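Alpha-glucosidase (Bacteroides thetaiotaomicron, PDB 5XFM) hydrolyses beta-L-arabinopyranosides and alpha-galactosides as a bifunctional glycoside hydrolase of family 97, with calcium bound in its structure. Local coordinates at residues L68-S74 against L99-N105; E142-F148 against E228-V234. The protein carries 1 engineered substitution. Residue numbers count along the deposited sequence, not the author numbering.

Both contacts belong to the N-terminal region of the enzyme, whose family is grouped with the galactose mutarotase-like beta-sandwiches. Both segments of contact 1 precede those of contact 2 in the sequence. Their centres lie 21 Å apart and their nearest atoms about 7 Å apart, without touching. Contact 1 joins strands 69-83 and 91-104 at the edge of one antiparallel sheet; contact 2 joins strands 136-147 and 231-235 in another. The sheets meet where F146 and F148 of contact 2 touch strand 206-212, which belongs to the sheet of contact 1. Contact 1 is a partly exposed margin; contact 2 is largely buried, its F146/Y232 face turned toward the other sheet.

Contact 1 (L68-S74 against L99-N105); sequences LKLTGHS and LTCHLEN
Segments 68-74 and 99-105 are antiparallel and extended except at T71, their strand axes 4.6 Å apart at closest and 137° between directions, a marked twist. L68 leads in, its CD2 3.7 Å from CD1 of L103, both apolar and buried. K69 and E104 form a hydrogen-bonded pair (K69 N to E104 O 2.8 Å, E104 N to K69 O 2.9 Å); their side chains share a face that their charges suit, since it is not fully buried. L70 (t, p) faces the other way with L103 (m, t) and C101: its CD1 lies 3.7 Å from L103 CD2 and 3.6 Å from C101 CB. The register then slips by one residue. T71 leaves the extended conformation (phi/psi -76/-26) and points toward the partner, so that its N (2.8 Å) and, in the p rotamer, its OG1 (3.0 Å) both donate to H102 O. G72 resumes, its O accepting from H102 N at 2.9 Å and, weakly, from H102 ND1 at 3.4 Å. H73 returns opposite C101, CA to CA 4.6 Å, and its imidazole touches V17. S74 pairs with T100: S74 N to T100 O and T100 N to S74 O are each 2.9 Å. On its other flank strand 91-104 bonds to strand 110-117. These are neighbouring strands of an antiparallel hairpin, irregular at T71-G72, with 69-83 outermost in its sheet within the chain.

Contact 2 (E142-F148 against E228-V234); sequences EQTGFRF and EGNLYTV
The guanidinium of R147 grips a single carboxylate oxygen with two nitrogens: NH1 and NH2 lie 3.0 and 2.9 Å from E228 OE1, forming a salt bridge. A water completes the ring, donating to E228 OE2 at 2.6 Å and weakly bound by R147 NH2 at 2.7 Å. R147 NE bonds K52 O, and the guanidinium face rests on L231 CB. The turn bringing E228 there has positive phi at E228 (56°) and G229 (84°), where glycine is at ease; N230 and L231 then form a classic beta bulge against the residue just before E228. The strands run antiparallel (168°, axes 4.6 Å apart). N-H...O hydrogen bonds link F146 N to Y232 O, Y232 N to F146 O and V234 N to T144 O, each 2.9 Å, and F148 N to N230 O, 3.1 Å. G145 pairs with T233 (non-hydrogen-bonded, CA-CA 4.3 Å); a CB there would crowd L231 CD1. F146 (m) and Y232 (m) share a face: F146 CE1 meets V234 CG2 at 3.8 Å, while the F148 and Y232 rings meet rim to rim, centroids 5.9 Å apart; F199 stacks on F148 and meets Y232 edge-to-face. Aromatic rings thus fill the space between the sheets, while R147, on the opposite face, ties the strand to the turn through charge.

Contact 1 (L68-S74 against L99-N105)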
loop_
_atom_site.group_PDB
_atom_site.type_symbol
_atom_site.label_atom_id
_atom_site.label_comp_id
_atom_site.label_asym_id
_atom_site.label_seq_id
_atom_site.Cartn_x
_atom_site.Cartn_y
_atom_site.Cartn_z
ATOM N N LEU A 68 7.949 -20.819 27.784
ATOM C CA LEU A 68 8.847 -19.716 28.077
ATOM C C LEU A 68 8.599 -19.146 29.463
ATOM O O LEU A 68 7.520 -19.312 30.031
ATOM C CB LEU A 68 8.718 -18.604 27.021
ATOM C CG LEU A 68 9.436 -18.705 25.660
ATOM C CD1 LEU A 68 9.541 -20.122 25.125
ATOM C CD2 LEU A 68 8.747 -17.798 24.634
ATOM N N LYS A 69 9.612 -18.476 30.003
ATOM C CA LYS A 69 9.451 -17.735 31.243
ATOM C C LYS A 69 9.559 -16.256 30.927
ATOM O O LYS A 69 10.340 -15.860 30.062
ATOM C CB LYS A 69 10.508 -18.118 32.278
ATOM C CG LYS A 69 10.683 -19.608 32.505
ATOM C CD LYS A 69 11.926 -19.881 33.344
ATOM C CE LYS A 69 12.050 -21.357 33.691
ATOM N NZ LYS A 69 10.968 -21.802 34.619
ATOM N N LEU A 70 8.737 -15.453 31.591
ATOM C CA LEU A 70 8.871 -14.006 31.544
ATOM C C LEU A 70 9.734 -13.617 32.736
ATOM O O LEU A 70 9.244 -13.525 33.861
ATOM C CB LEU A 70 7.504 -13.326 31.608
ATOM C CG LEU A 70 7.453 -11.799 31.560
ATOM C CD1 LEU A 70 7.904 -11.290 30.207
ATOM C CD2 LEU A 70 6.062 -11.285 31.893
ATOM N N THR A 71 11.017 -13.388 32.486
ATOM C CA THR A 71 11.978 -13.109 33.553
ATOM C C THR A 71 11.861 -11.691 34.106
ATOM O O THR A 71 12.255 -11.422 35.244
ATOM C CB THR A 71 13.423 -13.350 33.068
ATOM O OG1 THR A 71 13.655 -12.582 31.879
ATOM C CG2 THR A 71 13.630 -14.813 32.736
ATOM N N GLY A 72 11.360 -10.776 33.287
ATOM C CA GLY A 72 11.174 -9.408 33.722
ATOM C C GLY A 72 10.614 -8.547 32.614
ATOM O O GLY A 72 10.589 -8.955 31.457
ATOM N N HIS A 73 10.190 -7.338 32.959
ATOM C CA HIS A 73 9.655 -6.427 31.961
ATOM C C HIS A 73 9.895 -4.965 32.315
ATOM O O HIS A 73 10.157 -4.621 33.465
ATOM C CB HIS A 73 8.163 -6.692 31.753
ATOM C CG HIS A 73 7.309 -6.326 32.927
ATOM N ND1 HIS A 73 6.722 -5.085 33.065
ATOM C CD2 HIS A 73 6.936 -7.041 34.015
ATOM C CE1 HIS A 73 6.025 -5.053 34.187
ATOM N NE2 HIS A 73 6.139 -6.227 34.782
ATOM N N SER A 74 9.805 -4.110 31.304
ATOM C CA SER A 74 9.988 -2.678 31.485
ATOM C C SER A 74 8.950 -1.902 30.689
ATOM O O SER A 74 8.394 -2.403 29.728
ATOM C CB SER A 74 11.401 -2.264 31.080
ATOM O OG SER A 74 11.597 -2.417 29.688
ATOM N N LEU A 99 5.846 -1.641 26.069
ATOM C CA LEU A 99 6.102 -2.744 26.982
ATOM C C LEU A 99 7.228 -3.620 26.453
ATOM O O LEU A 99 7.128 -4.161 25.363
ATOM C CB LEU A 99 4.843 -3.587 27.176
ATOM C CG LEU A 99 5.046 -4.876 27.972
ATOM C CD1 LEU A 99 5.494 -4.556 29.398
ATOM C CD2 LEU A 99 3.785 -5.724 27.967
ATOM N N THR A 100 8.301 -3.760 27.220
ATOM C CA THR A 100 9.380 -4.663 26.848
ATOM C C THR A 100 9.348 -5.897 27.732
ATOM O O THR A 100 9.451 -5.803 28.950
ATOM C CB THR A 100 10.770 -3.996 26.948
ATOM O OG1 THR A 100 10.805 -2.816 26.132
ATOM C CG2 THR A 100 11.850 -4.962 26.471
ATOM N N CYS A 101 9.168 -7.049 27.106
ATOM C CA CYS A 101 9.127 -8.325 27.804
ATOM C C CYS A 101 10.401 -9.132 27.569
ATOM O O CYS A 101 10.845 -9.303 26.429
ATOM C CB CYS A 101 7.902 -9.128 27.362
ATOM S SG CYS A 101 6.334 -8.328 27.781
ATOM N N HIS A 102 10.982 -9.624 28.657
ATOM C CA HIS A 102 12.174 -10.454 28.577
ATOM C C HIS A 102 11.830 -11.911 28.817
ATOM O O HIS A 102 11.430 -12.293 29.918
ATOM C CB HIS A 102 13.238 -9.976 29.571
ATOM C CG HIS A 102 13.748 -8.596 29.291
ATOM N ND1 HIS A 102 13.136 -7.461 29.779
ATOM C CD2 HIS A 102 14.816 -8.171 28.577
ATOM C CE1 HIS A 102 13.803 -6.395 29.371
ATOM N NE2 HIS A 102 14.828 -6.799 28.643
ATOM N N LEU A 103 11.982 -12.716 27.770
ATOM C CA LEU A 103 11.603 -14.121 27.801
ATOM C C LEU A 103 12.819 -15.033 27.805
ATOM O O LEU A 103 13.883 -14.678 27.299
ATOM C CB LEU A 103 10.720 -14.480 26.602
ATOM C CG LEU A 103 9.478 -13.638 26.337
ATOM C CD1 LEU A 103 8.785 -14.133 25.074
ATOM C CD2 LEU A 103 8.544 -13.707 27.520
ATOM N N GLU A 104 12.635 -16.226 28.364
ATOM C CA GLU A 104 13.686 -17.232 28.423
ATOM C C GLU A 104 13.085 -18.609 28.160
ATOM O O GLU A 104 11.996 -18.909 28.649
ATOM C CB GLU A 104 14.367 -17.185 29.794
ATOM C CG GLU A 104 15.796 -17.675 29.822
ATOM C CD GLU A 104 16.476 -17.388 31.152
ATOM O OE1 GLU A 104 16.689 -16.199 31.473
ATOM O OE2 GLU A 104 16.804 -18.354 31.873
ATOM N N ASN A 105 13.771 -19.444 27.383
ATOM C CA ASN A 105 13.324 -20.823 27.211
ATOM C C ASN A 105 13.959 -21.731 28.254
ATOM O O ASN A 105 14.760 -21.276 29.064
ATOM C CB ASN A 105 13.616 -21.355 25.796
ATOM C CG ASN A 105 15.103 -21.435 25.472
ATOM O OD1 ASN A 105 15.968 -21.213 26.320
ATOM N ND2 ASN A 105 15.401 -21.783 24.228
#

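Contact 2 (E142-F148 against E228-V234)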
loop_
_atom_site.group_PDB
_atom_site.type_symbol
_atom_site.label_atom_id
_atom_site.label_comp_id
_atom_site.label_asym_id
_atom_site.label_seq_id
_atom_site.Cartn_x
_atom_site.Cartn_y
_atom_site.Cartn_z
ATOM N N GLU A 142 8.173 -18.487 12.296
ATOM C CA GLU A 142 7.485 -17.714 13.326
ATOM C C GLU A 142 6.205 -18.426 13.746
ATOM O O GLU A 142 5.469 -18.943 12.906
ATOM C CB GLU A 142 7.176 -16.286 12.851
ATOM C CG GLU A 142 8.277 -15.284 13.170
ATOM C CD GLU A 142 7.957 -13.863 12.730
ATOM O OE1 GLU A 142 6.985 -13.261 13.237
ATOM O OE2 GLU A 142 8.696 -13.338 11.870
ATOM N N GLN A 143 5.980 -18.499 15.053
ATOM C CA GLN A 143 4.733 -19.020 15.597
ATOM C C GLN A 143 3.717 -17.877 15.717
ATOM O O GLN A 143 2.523 -18.107 15.910
ATOM C CB GLN A 143 4.986 -19.691 16.950
ATOM C CG GLN A 143 3.750 -20.163 17.697
ATOM C CD GLN A 143 4.091 -21.165 18.784
ATOM O OE1 GLN A 143 4.233 -22.357 18.520
ATOM N NE2 GLN A 143 4.242 -20.680 20.010
ATOM N N THR A 144 4.218 -16.648 15.595
ATOM C CA THR A 144 3.421 -15.422 15.706
ATOM C C THR A 144 2.063 -15.555 15.034
ATOM O O THR A 144 1.971 -15.902 13.852
ATOM C CB THR A 144 4.160 -14.219 15.077
ATOM O OG1 THR A 144 5.500 -14.153 15.581
ATOM C CG2 THR A 144 3.428 -12.909 15.368
ATOM N N GLY A 145 1.007 -15.268 15.785
ATOM C CA GLY A 145 -0.341 -15.480 15.283
ATOM C C GLY A 145 -1.354 -14.414 15.656
ATOM O O GLY A 145 -1.072 -13.495 16.428
ATOM N N PHE A 146 -2.533 -14.534 15.057
ATOM C CA PHE A 146 -3.667 -13.655 15.302
ATOM C C PHE A 146 -4.944 -14.500 15.353
ATOM O O PHE A 146 -5.352 -15.093 14.346
ATOM C CB PHE A 146 -3.759 -12.579 14.218
ATOM C CG PHE A 146 -2.450 -11.895 13.941
ATOM C CD1 PHE A 146 -1.570 -12.403 13.000
ATOM C CD2 PHE A 146 -2.087 -10.758 14.640
ATOM C CE1 PHE A 146 -0.364 -11.782 12.756
ATOM C CE2 PHE A 146 -0.876 -10.133 14.400
ATOM C CZ PHE A 146 -0.016 -10.648 13.458
ATOM N N ARG A 147 -5.544 -14.580 16.535
ATOM C CA ARG A 147 -6.756 -15.357 16.749
ATOM C C ARG A 147 -7.938 -14.420 16.974
ATOM O O ARG A 147 -7.827 -13.445 17.708
ATOM C CB ARG A 147 -6.585 -16.303 17.936
ATOM C CG ARG A 147 -7.720 -17.285 18.095
ATOM C CD ARG A 147 -7.567 -18.174 19.323
ATOM N NE ARG A 147 -6.294 -18.892 19.398
ATOM C CZ ARG A 147 -6.139 -20.158 19.015
ATOM N NH1 ARG A 147 -7.162 -20.814 18.492
ATOM N NH2 ARG A 147 -4.963 -20.767 19.126
ATOM N N PHE A 148 -9.055 -14.688 16.308
ATOM C CA PHE A 148 -10.194 -13.769 16.344
ATOM C C PHE A 148 -11.437 -14.346 17.010
ATOM O O PHE A 148 -11.600 -15.564 17.071
ATOM C CB PHE A 148 -10.540 -13.310 14.924
ATOM C CG PHE A 148 -9.450 -12.519 14.274
ATOM C CD1 PHE A 148 -9.365 -11.148 14.461
ATOM C CD2 PHE A 148 -8.503 -13.144 13.484
ATOM C CE1 PHE A 148 -8.354 -10.415 13.862
ATOM C CE2 PHE A 148 -7.492 -12.417 12.887
ATOM C CZ PHE A 148 -7.420 -11.052 13.078
ATOM N N GLU A 228 -7.572 -24.194 13.368
ATOM C CA GLU A 228 -8.306 -24.191 14.631
ATOM C C GLU A 228 -9.561 -23.319 14.587
ATOM O O GLU A 228 -10.028 -22.856 15.621
ATOM C CB GLU A 228 -7.394 -23.735 15.775
ATOM C CG GLU A 228 -6.180 -24.631 15.978
ATOM C CD GLU A 228 -5.248 -24.136 17.067
ATOM O OE1 GLU A 228 -5.688 -23.332 17.919
ATOM O OE2 GLU A 228 -4.067 -24.541 17.064
ATOM N N GLY A 229 -10.075 -23.066 13.387
ATOM C CA GLY A 229 -11.307 -22.317 13.227
ATOM C C GLY A 229 -11.189 -20.802 13.238
ATOM O O GLY A 229 -12.091 -20.108 12.769
ATOM N N ASN A 230 -10.102 -20.279 13.798
ATOM C CA ASN A 230 -9.990 -18.835 13.988
ATOM C C ASN A 230 -8.573 -18.261 14.059
ATOM O O ASN A 230 -8.396 -17.101 14.427
ATOM C CB ASN A 230 -10.723 -18.458 15.272
ATOM C CG ASN A 230 -10.227 -19.253 16.469
ATOM O OD1 ASN A 230 -9.284 -20.042 16.356
ATOM N ND2 ASN A 230 -10.850 -19.041 17.623
ATOM N N LEU A 231 -7.563 -19.055 13.718
ATOM C CA LEU A 231 -6.186 -18.606 13.915
ATOM C C LEU A 231 -5.430 -18.422 12.608
ATOM O O LEU A 231 -5.372 -19.327 11.781
ATOM C CB LEU A 231 -5.417 -19.585 14.809
ATOM C CG LEU A 231 -3.929 -19.232 14.930
ATOM C CD1 LEU A 231 -3.764 -17.937 15.692
ATOM C CD2 LEU A 231 -3.113 -20.352 15.565
ATOM N N TYR A 232 -4.833 -17.249 12.445
ATOM C CA TYR A 232 -3.983 -16.967 11.296
ATOM C C TYR A 232 -2.549 -16.839 11.766
ATOM O O TYR A 232 -2.276 -16.087 12.680
ATOM C CB TYR A 232 -4.416 -15.678 10.595
ATOM C CG TYR A 232 -5.810 -15.740 10.036
ATOM C CD1 TYR A 232 -6.906 -15.440 10.829
ATOM C CD2 TYR A 232 -6.032 -16.108 8.716
ATOM C CE1 TYR A 232 -8.182 -15.500 10.329
ATOM C CE2 TYR A 232 -7.305 -16.161 8.205
ATOM C CZ TYR A 232 -8.379 -15.858 9.014
ATOM O OH TYR A 232 -9.660 -15.923 8.520
ATOM N N THR A 233 -1.640 -17.578 11.146
ATOM C CA THR A 233 -0.240 -17.576 11.551
ATOM C C THR A 233 0.635 -16.852 10.529
ATOM O O THR A 233 0.399 -16.923 9.319
ATOM C CB THR A 233 0.264 -19.013 11.754
ATOM O OG1 THR A 233 -0.481 -19.610 12.818
ATOM C CG2 THR A 233 1.746 -19.038 12.113
ATOM N N VAL A 234 1.624 -16.122 11.026
ATOM C CA VAL A 234 2.602 -15.479 10.169
ATOM C C VAL A 234 3.372 -16.542 9.392
ATOM O O VAL A 234 4.003 -17.421 9.982
ATOM C CB VAL A 234 3.584 -14.621 10.979
ATOM C CG1 VAL A 234 4.719 -14.111 10.073
ATOM C CG2 VAL A 234 2.844 -13.463 11.639
HETATM O O HOH W 1 -3.038 -22.594 18.467
#